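Local coordinates for protein TRAP dicarboxylate transporter, DctP subunit (Anaerococcus prevoti, PDB 4N91) that binds D-glucuronate, as alpha and beta anomers, and probably delivers it to a TRAP transporter as its solute-binding subunit, at residues S118-H123 with K330-Y335. Residues are numbered along the deposited sequence; the frame is centred on the assembly and turned at random.
Sequences SEAYHH and KYNEEY
His-123 and Tyr-335 form an offset stack, centroids 4.1 Å apart and planes 11° from parallel, although their side chains cross at about a right angle. The phenol end does the covering: Tyr-335 CZ comes within 3.5 Å of His-123 CE1. Tyr-335 CG stands anti to the carbonyl carbon (chi1 -57°), which starts the ring toward His-123. Rotation of the imidazole is fixed from within its own helix, since His-123 ND1 donates to Glu-119 O (2.8 Å), nearly in the ring plane. That carbonyl also accepts from His-123 N, on the other face of its plane. Apolar contacts extend the packing: Tyr-331 lays CD1 and CE1 against His-123 CB, and Ala-120 CB packs 4.1 Å from Tyr-335 CB. Asn-332 OD1 abuts the same methyl and accepts from Ala-116 N. Among the polar links, a water donates to His-123 O (2.7 Å) and weakly to Tyr-331 OH, which is also hydrogen-bonded to Asp-127. Tyr-335 O is hydrogen-bonded to Ser-117 OG. The axes of 118-123 and 330-334 approach to 8.5 Å at 138°, a roughly antiparallel surface pair docking C-terminal helix 322-334 of the solute-binding fold onto helix 118-125, away from the glucuronate pocket.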
ATOM      1  N   SER A 118      -0.790  15.097   1.327  1.00 22.47           N
ATOM      2  CA  SER A 118      -1.085  13.966   2.196  1.00 26.52           C
ATOM      3  C   SER A 118      -2.400  14.223   2.918  1.00 26.41           C
ATOM      4  O   SER A 118      -3.170  13.293   3.178  1.00 24.69           O
ATOM      5  CB  SER A 118       0.080  13.667   3.169  1.00 31.30           C
ATOM      6  OG  SER A 118       0.224  14.676   4.145  1.00 33.74           O
ATOM      7  N   GLU A 119      -2.709  15.490   3.193  1.00 27.66           N
ATOM      8  CA  GLU A 119      -3.981  15.791   3.843  1.00 22.81           C
ATOM      9  C   GLU A 119      -5.153  15.454   2.917  1.00 21.11           C
ATOM     10  O   GLU A 119      -6.166  14.909   3.366  1.00 22.29           O
ATOM     11  CB  GLU A 119      -4.072  17.266   4.274  1.00 32.08           C
ATOM     12  CG  GLU A 119      -2.852  17.778   5.003  1.00 40.46           C
ATOM     13  CD  GLU A 119      -1.801  18.320   4.036  1.00 41.47           C
ATOM     14  OE1 GLU A 119      -2.086  19.346   3.366  1.00 58.13           O
ATOM     15  OE2 GLU A 119      -0.714  17.724   3.928  1.00 37.08           O
ATOM     16  N   ALA A 120      -5.047  15.804   1.634  1.00 22.09           N
ATOM     17  CA  ALA A 120      -6.103  15.442   0.683  1.00 21.99           C
ATOM     18  C   ALA A 120      -6.305  13.926   0.670  1.00 21.46           C
ATOM     19  O   ALA A 120      -7.424  13.428   0.768  1.00 20.70           O
ATOM     20  CB  ALA A 120      -5.762  15.944  -0.725  1.00 23.38           C
ATOM     21  N   TYR A 121      -5.196  13.208   0.578  1.00 21.97           N
ATOM     22  CA  TYR A 121      -5.181  11.760   0.584  1.00 19.71           C
ATOM     23  C   TYR A 121      -5.886  11.166   1.813  1.00 20.77           C
ATOM     24  O   TYR A 121      -6.767  10.323   1.692  1.00 18.53           O
ATOM     25  CB  TYR A 121      -3.707  11.332   0.511  1.00 19.02           C
ATOM     26  CG  TYR A 121      -3.416   9.867   0.714  1.00 16.21           C
ATOM     27  CD1 TYR A 121      -4.190   8.887   0.113  1.00 18.19           C
ATOM     28  CD2 TYR A 121      -2.325   9.473   1.469  1.00 17.19           C
ATOM     29  CE1 TYR A 121      -3.899   7.532   0.285  1.00 18.33           C
ATOM     30  CE2 TYR A 121      -2.009   8.124   1.650  1.00 17.19           C
ATOM     31  CZ  TYR A 121      -2.803   7.163   1.060  1.00 15.77           C
ATOM     32  OH  TYR A 121      -2.505   5.844   1.232  1.00 17.94           O
ATOM     33  N   HIS A 122      -5.503  11.608   3.005  1.00 21.37           N
ATOM     34  CA  HIS A 122      -6.075  11.049   4.221  1.00 20.40           C
ATOM     35  C   HIS A 122      -7.567  11.322   4.299  1.00 21.15           C
ATOM     36  O   HIS A 122      -8.343  10.466   4.739  1.00 23.37           O
ATOM     37  CB  HIS A 122      -5.387  11.637   5.442  1.00 22.27           C
ATOM     38  CG  HIS A 122      -3.944  11.279   5.533  1.00 22.39           C
ATOM     39  ND1 HIS A 122      -3.088  11.861   6.442  1.00 29.30           N
ATOM     40  CD2 HIS A 122      -3.201  10.395   4.824  1.00 21.38           C
ATOM     41  CE1 HIS A 122      -1.876  11.360   6.282  1.00 29.09           C
ATOM     42  NE2 HIS A 122      -1.916  10.474   5.306  1.00 23.46           N
ATOM     43  N   HIS A 123      -7.979  12.505   3.869  1.00 21.97           N
ATOM     44  CA  HIS A 123      -9.391  12.844   3.928  1.00 23.59           C
ATOM     45  C   HIS A 123     -10.195  12.013   2.943  1.00 22.20           C
ATOM     46  O   HIS A 123     -11.314  11.620   3.244  1.00 24.12           O
ATOM     47  CB  HIS A 123      -9.609  14.332   3.683  1.00 26.30           C
ATOM     48  CG  HIS A 123      -9.380  15.165   4.903  1.00 33.52           C
ATOM     49  ND1 HIS A 123      -8.152  15.709   5.218  1.00 37.68           N
ATOM     50  CD2 HIS A 123     -10.215  15.507   5.912  1.00 38.36           C
ATOM     51  CE1 HIS A 123      -8.250  16.377   6.355  1.00 42.42           C
ATOM     52  NE2 HIS A 123      -9.490  16.266   6.798  1.00 43.09           N
ATOM     53  N   LYS A 330     -12.240  17.424  -5.423  1.00 26.71           N
ATOM     54  CA  LYS A 330     -12.763  18.393  -4.478  1.00 32.41           C
ATOM     55  C   LYS A 330     -11.870  18.429  -3.242  1.00 30.31           C
ATOM     56  O   LYS A 330     -11.581  19.493  -2.694  1.00 30.56           O
ATOM     57  CB  LYS A 330     -14.217  18.081  -4.109  1.00 33.18           C
ATOM     58  CG  LYS A 330     -15.203  18.420  -5.220  1.00 42.97           C
ATOM     59  CD  LYS A 330     -16.632  18.035  -4.862  1.00 51.31           C
ATOM     60  CE  LYS A 330     -17.145  18.812  -3.657  1.00 57.25           C
ATOM     61  NZ  LYS A 330     -18.604  18.584  -3.431  1.00 61.31           N
ATOM     62  N   TYR A 331     -11.419  17.264  -2.803  1.00 28.46           N
ATOM     63  CA  TYR A 331     -10.520  17.220  -1.669  1.00 24.29           C
ATOM     64  C   TYR A 331      -9.175  17.841  -2.022  1.00 28.85           C
ATOM     65  O   TYR A 331      -8.543  18.473  -1.175  1.00 26.57           O
ATOM     66  CB  TYR A 331     -10.336  15.803  -1.158  1.00 25.72           C
ATOM     67  CG  TYR A 331     -11.454  15.362  -0.257  1.00 25.97           C
ATOM     68  CD1 TYR A 331     -11.585  15.894   1.020  1.00 32.29           C
ATOM     69  CD2 TYR A 331     -12.374  14.411  -0.675  1.00 25.74           C
ATOM     70  CE1 TYR A 331     -12.592  15.486   1.853  1.00 28.48           C
ATOM     71  CE2 TYR A 331     -13.380  13.998   0.149  1.00 27.05           C
ATOM     72  CZ  TYR A 331     -13.484  14.541   1.417  1.00 29.92           C
ATOM     73  OH  TYR A 331     -14.500  14.133   2.241  1.00 31.48           O
ATOM     74  N   ASN A 332      -8.727  17.667  -3.264  1.00 26.10           N
ATOM     75  CA  ASN A 332      -7.463  18.280  -3.681  1.00 25.05           C
ATOM     76  C   ASN A 332      -7.571  19.796  -3.588  1.00 28.95           C
ATOM     77  O   ASN A 332      -6.618  20.479  -3.217  1.00 28.81           O
ATOM     78  CB  ASN A 332      -7.074  17.864  -5.102  1.00 25.05           C
ATOM     79  CG  ASN A 332      -6.457  16.477  -5.160  1.00 24.59           C
ATOM     80  OD1 ASN A 332      -5.947  15.961  -4.163  1.00 23.69           O
ATOM     81  ND2 ASN A 332      -6.507  15.855  -6.339  1.00 25.39           N
ATOM     82  N   GLU A 333      -8.745  20.313  -3.926  1.00 29.26           N
ATOM     83  CA  GLU A 333      -8.986  21.761  -3.869  1.00 32.75           C
ATOM     84  C   GLU A 333      -9.049  22.290  -2.437  1.00 33.90           C
ATOM     85  O   GLU A 333      -8.561  23.382  -2.141  1.00 35.11           O
ATOM     86  CB  GLU A 333     -10.290  22.091  -4.598  1.00 38.54           C
ATOM     87  CG  GLU A 333     -10.202  21.906  -6.101  1.00 45.03           C
ATOM     88  CD  GLU A 333     -11.564  21.708  -6.751  1.00 56.41           C
ATOM     89  OE1 GLU A 333     -12.560  22.262  -6.232  1.00 64.77           O
ATOM     90  OE2 GLU A 333     -11.634  20.995  -7.778  1.00 56.56           O
ATOM     91  N   GLU A 334      -9.665  21.513  -1.559  1.00 31.41           N
ATOM     92  CA  GLU A 334      -9.802  21.871  -0.152  1.00 31.25           C
ATOM     93  C   GLU A 334      -8.471  21.750   0.597  1.00 37.11           C
ATOM     94  O   GLU A 334      -8.203  22.513   1.527  1.00 33.35           O
ATOM     95  CB  GLU A 334     -10.863  20.979   0.493  1.00 37.35           C
ATOM     96  CG  GLU A 334     -11.146  21.278   1.958  1.00 53.18           C
ATOM     97  CD  GLU A 334     -12.343  20.503   2.500  1.00 59.12           C
ATOM     98  OE1 GLU A 334     -12.950  19.717   1.730  1.00 57.56           O
ATOM     99  OE2 GLU A 334     -12.670  20.687   3.697  1.00 61.05           O
ATOM    100  N   TYR A 335      -7.633  20.797   0.198  1.00 32.71           N
ATOM    101  CA  TYR A 335      -6.343  20.581   0.865  1.00 30.02           C
ATOM    102  C   TYR A 335      -5.208  20.549  -0.144  1.00 32.03           C
ATOM    103  O   TYR A 335      -4.636  19.494  -0.422  1.00 30.03           O
ATOM    104  CB  TYR A 335      -6.367  19.275   1.653  1.00 29.77           C
ATOM    105  CG  TYR A 335      -7.468  19.216   2.678  1.00 33.17           C
ATOM    106  CD1 TYR A 335      -7.323  19.826   3.918  1.00 39.64           C
ATOM    107  CD2 TYR A 335      -8.665  18.575   2.402  1.00 31.92           C
ATOM    108  CE1 TYR A 335      -8.336  19.782   4.855  1.00 38.63           C
ATOM    109  CE2 TYR A 335      -9.677  18.521   3.330  1.00 36.42           C
ATOM    110  CZ  TYR A 335      -9.507  19.130   4.560  1.00 38.99           C
ATOM    111  OH  TYR A 335     -10.522  19.064   5.486  1.00 41.12           O
TER
HETATM  112  O   HOH W   1     -12.934  12.809   4.998  1.00 37.44           O